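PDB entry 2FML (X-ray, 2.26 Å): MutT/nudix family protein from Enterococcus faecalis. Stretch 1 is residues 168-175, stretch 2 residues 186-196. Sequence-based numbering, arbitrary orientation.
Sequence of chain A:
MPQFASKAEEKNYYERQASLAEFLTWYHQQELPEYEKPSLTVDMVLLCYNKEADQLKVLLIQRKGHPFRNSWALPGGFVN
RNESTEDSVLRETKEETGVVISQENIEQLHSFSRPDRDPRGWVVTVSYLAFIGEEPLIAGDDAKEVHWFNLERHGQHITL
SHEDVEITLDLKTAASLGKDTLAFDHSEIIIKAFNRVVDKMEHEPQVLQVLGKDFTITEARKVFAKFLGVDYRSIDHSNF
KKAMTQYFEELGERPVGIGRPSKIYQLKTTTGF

Stretch 1 168-175: TLDLKTAA
Stretch 2 186-196: HSEIIIKAFNR

Packing of a strand end and the turn after it (168-175) against a helix (186-196) in the MutT/nudix family protein from Enterococcus faecalis. Residues 168-170 are extended (phi/psi near -123/139 at Leu-169); the N-to-C directions of strand and helix differ by 68°, with a closest axial approach of 9.0 Å. The chain then turns through Leu-171 (-61/-20), Lys-172 and Thr-173 to Ala-174, which has a positive phi (61/7). Asp-170 (chi1 t) points away from the helix and braces this turn: its OD1 accepts from Lys-172 N (2.7 Å) and Thr-173 N (3.1 Å), while Asp-170 N donates to Ala-175 O and Asp-170 O accepts from Ala-174 N, both at 2.8 Å. The helix is regular, with i to i-4 backbone bonds from Ile-190 N -> His-186 O (2.9 Å) onward. In the register, Ala-174 CA lies 5.2 Å from Glu-188 CA, and Leu-171 CA lies 5.8 Å from Ile-191 CA; 482 Å² is buried in all.

Along the helix, His-186 points away, and contact begins at Ser-187 (chi1 p), which points toward the other stretch and packs its CB 3.6 Å from Leu-169 CD2; its OG is 3.3 Å from Ala-174 O, at best a weak hydrogen bond. Glu-188 (m, t) leaves sideways, laying the aliphatic CG 3.6 Å from Ala-174 CB; the short methyl fits where the backbones are near. Ile-189 faces away. Ile-190 (m, t), buried and directed sideways, makes a slight apolar contact, its CG2 4.1 Å from Leu-169 CD1.

Ile-191 (m, m) is the apolar centre. Its CD1 sits 3.5 Å from Leu-169 CB, 3.4 Å from Leu-171 CD2 and 3.6 Å from Asp-170 O, and its CG1 is 4.4 Å from Ala-174 CB, so one branched chain fills the space among strand and turn. Leu-169 and Leu-171 (both m, t) are buried; the first points toward the helix, whereas the second starts sideways and brings its end nearer.

Lys-192 points away and Ala-193 is out of reach. Phe-194 (chi1 t, chi2 90°) points toward the turn, and Leu-171 CD2 approaches its ring obliquely, 3.5 Å from CD2 of Phe-194. Asn-195 (chi1 m, chi2 -24°) supplies the firm polar tie: its ND2 donates to Leu-171 O at 2.9 Å (angle 153°), satisfying a carbonyl in the turn. Lys-172, exposed, starts away but curls back, its NZ 3.9 Å from Asn-195 OD1. Arg-196 is out of reach.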

# COMPACT_ATOMS: atom_id res chain seq x y z
N THR A 168 -19.24 14.25 7.82
CA THR A 168 -19.15 13.39 9.00
C THR A 168 -19.09 11.98 8.48
O THR A 168 -19.92 11.59 7.68
CB THR A 168 -20.33 13.61 9.94
OG1 THR A 168 -20.21 14.93 10.45
CG2 THR A 168 -20.26 12.65 11.18
N LEU A 169 -18.03 11.27 8.89
CA LEU A 169 -17.70 9.93 8.43
C LEU A 169 -17.61 8.96 9.60
O LEU A 169 -16.99 9.24 10.62
CB LEU A 169 -16.34 9.93 7.71
CG LEU A 169 -16.13 10.92 6.56
CD1 LEU A 169 -14.67 10.93 6.02
CD2 LEU A 169 -17.26 10.75 5.49
N ASP A 170 -18.14 7.76 9.35
CA ASP A 170 -18.05 6.63 10.26
C ASP A 170 -16.70 5.93 10.09
O ASP A 170 -16.41 5.44 9.00
CB ASP A 170 -19.17 5.61 9.98
CG ASP A 170 -19.24 4.51 11.05
OD1 ASP A 170 -18.28 3.72 11.24
OD2 ASP A 170 -20.27 4.44 11.73
N LEU A 171 -15.89 5.92 11.15
CA LEU A 171 -14.58 5.29 11.14
C LEU A 171 -14.55 3.80 10.86
O LEU A 171 -13.49 3.30 10.45
CB LEU A 171 -13.76 5.57 12.40
CG LEU A 171 -13.19 6.99 12.51
CD1 LEU A 171 -12.64 7.24 13.92
CD2 LEU A 171 -12.16 7.34 11.36
N LYS A 172 -15.66 3.09 11.05
CA LYS A 172 -15.67 1.64 10.79
C LYS A 172 -16.27 1.26 9.43
O LYS A 172 -15.86 0.26 8.85
CB LYS A 172 -16.34 0.83 11.94
CG LYS A 172 -15.89 1.19 13.38
CD LYS A 172 -14.36 0.90 13.59
CE LYS A 172 -13.56 2.10 14.22
NZ LYS A 172 -12.10 2.01 13.79
N THR A 173 -17.19 2.05 8.88
CA THR A 173 -17.85 1.68 7.60
C THR A 173 -17.67 2.68 6.48
O THR A 173 -18.14 2.43 5.35
CB THR A 173 -19.35 1.60 7.75
OG1 THR A 173 -19.79 2.92 8.10
CG2 THR A 173 -19.77 0.60 8.88
N ALA A 174 -17.02 3.83 6.80
CA ALA A 174 -16.88 4.97 5.88
C ALA A 174 -18.21 5.56 5.46
O ALA A 174 -18.22 6.42 4.59
CB ALA A 174 -16.03 4.59 4.62
N ALA A 175 -19.32 5.11 6.07
CA ALA A 175 -20.63 5.77 5.97
C ALA A 175 -20.55 7.27 6.24
O ALA A 175 -19.81 7.74 7.11
CB ALA A 175 -21.63 5.14 6.92
N HIS A 186 -13.73 9.22 -1.78
CA HIS A 186 -12.79 9.96 -0.88
C HIS A 186 -13.09 9.87 0.61
O HIS A 186 -12.20 10.01 1.42
CB HIS A 186 -12.64 11.41 -1.32
CG HIS A 186 -11.96 11.54 -2.63
ND1 HIS A 186 -11.56 12.75 -3.15
CD2 HIS A 186 -11.59 10.59 -3.53
CE1 HIS A 186 -10.97 12.54 -4.32
NE2 HIS A 186 -10.99 11.24 -4.56
N SER A 187 -14.34 9.60 0.96
CA SER A 187 -14.66 9.33 2.37
C SER A 187 -13.93 8.06 2.88
O SER A 187 -13.40 8.05 4.03
CB SER A 187 -16.18 9.15 2.51
OG SER A 187 -16.37 7.81 2.21
N GLU A 188 -13.87 7.02 2.02
CA GLU A 188 -13.11 5.82 2.35
C GLU A 188 -11.63 6.06 2.46
O GLU A 188 -10.97 5.34 3.16
CB GLU A 188 -13.28 4.68 1.31
CG GLU A 188 -14.60 3.98 1.32
CD GLU A 188 -14.80 3.27 0.01
OE1 GLU A 188 -13.91 2.45 -0.28
OE2 GLU A 188 -15.79 3.56 -0.73
N ILE A 189 -11.12 6.92 1.61
CA ILE A 189 -9.74 7.28 1.63
C ILE A 189 -9.37 8.10 2.90
O ILE A 189 -8.32 7.86 3.51
CB ILE A 189 -9.31 8.06 0.33
CG1 ILE A 189 -9.82 7.43 -1.01
CG2 ILE A 189 -7.81 8.33 0.40
CD1 ILE A 189 -9.19 8.10 -2.29
N ILE A 190 -10.20 9.05 3.30
CA ILE A 190 -9.91 9.81 4.53
C ILE A 190 -9.95 8.95 5.81
O ILE A 190 -9.05 9.03 6.69
CB ILE A 190 -10.81 11.06 4.63
CG1 ILE A 190 -10.32 12.02 3.57
CG2 ILE A 190 -10.70 11.75 6.09
CD1 ILE A 190 -11.18 13.16 3.24
N ILE A 191 -10.96 8.11 5.89
CA ILE A 191 -11.07 7.11 6.96
C ILE A 191 -9.85 6.18 6.95
O ILE A 191 -9.26 5.90 8.01
CB ILE A 191 -12.41 6.33 6.79
CG1 ILE A 191 -13.59 7.28 7.04
CG2 ILE A 191 -12.49 5.06 7.62
CD1 ILE A 191 -13.72 7.76 8.37
N LYS A 192 -9.45 5.69 5.79
CA LYS A 192 -8.19 4.86 5.72
C LYS A 192 -6.98 5.60 6.29
O LYS A 192 -6.22 5.04 7.07
CB LYS A 192 -7.92 4.35 4.29
CG LYS A 192 -6.78 3.28 4.10
CD LYS A 192 -7.19 1.78 4.39
CE LYS A 192 -8.22 1.14 3.49
NZ LYS A 192 -8.37 -0.41 3.84
N ALA A 193 -6.83 6.87 5.92
CA ALA A 193 -5.73 7.72 6.40
C ALA A 193 -5.82 7.94 7.90
O ALA A 193 -4.77 7.87 8.61
CB ALA A 193 -5.71 9.09 5.64
N PHE A 194 -7.04 8.19 8.40
CA PHE A 194 -7.21 8.49 9.81
C PHE A 194 -6.88 7.26 10.68
O PHE A 194 -6.16 7.37 11.69
CB PHE A 194 -8.63 9.04 10.10
CG PHE A 194 -8.79 9.60 11.47
CD1 PHE A 194 -8.53 10.92 11.70
CD2 PHE A 194 -9.14 8.77 12.54
CE1 PHE A 194 -8.64 11.44 13.02
CE2 PHE A 194 -9.22 9.26 13.87
CZ PHE A 194 -8.99 10.61 14.09
N ASN A 195 -7.44 6.11 10.28
CA ASN A 195 -7.23 4.83 10.98
C ASN A 195 -5.75 4.36 10.87
O ASN A 195 -5.24 3.72 11.79
CB ASN A 195 -8.21 3.79 10.41
CG ASN A 195 -9.62 4.00 10.92
OD1 ASN A 195 -9.78 4.60 11.98
ND2 ASN A 195 -10.63 3.53 10.20
N ARG A 196 -5.09 4.69 9.76
CA ARG A 196 -3.69 4.31 9.57
C ARG A 196 -2.80 4.99 10.59
O ARG A 196 -1.89 4.37 11.13
CB ARG A 196 -3.19 4.60 8.13
CG ARG A 196 -1.66 4.37 7.91
CD ARG A 196 -1.34 2.87 7.80
NE ARG A 196 -2.45 2.16 7.11
CZ ARG A 196 -2.49 1.84 5.83
NH1 ARG A 196 -1.46 2.13 5.03
NH2 ARG A 196 -3.56 1.19 5.36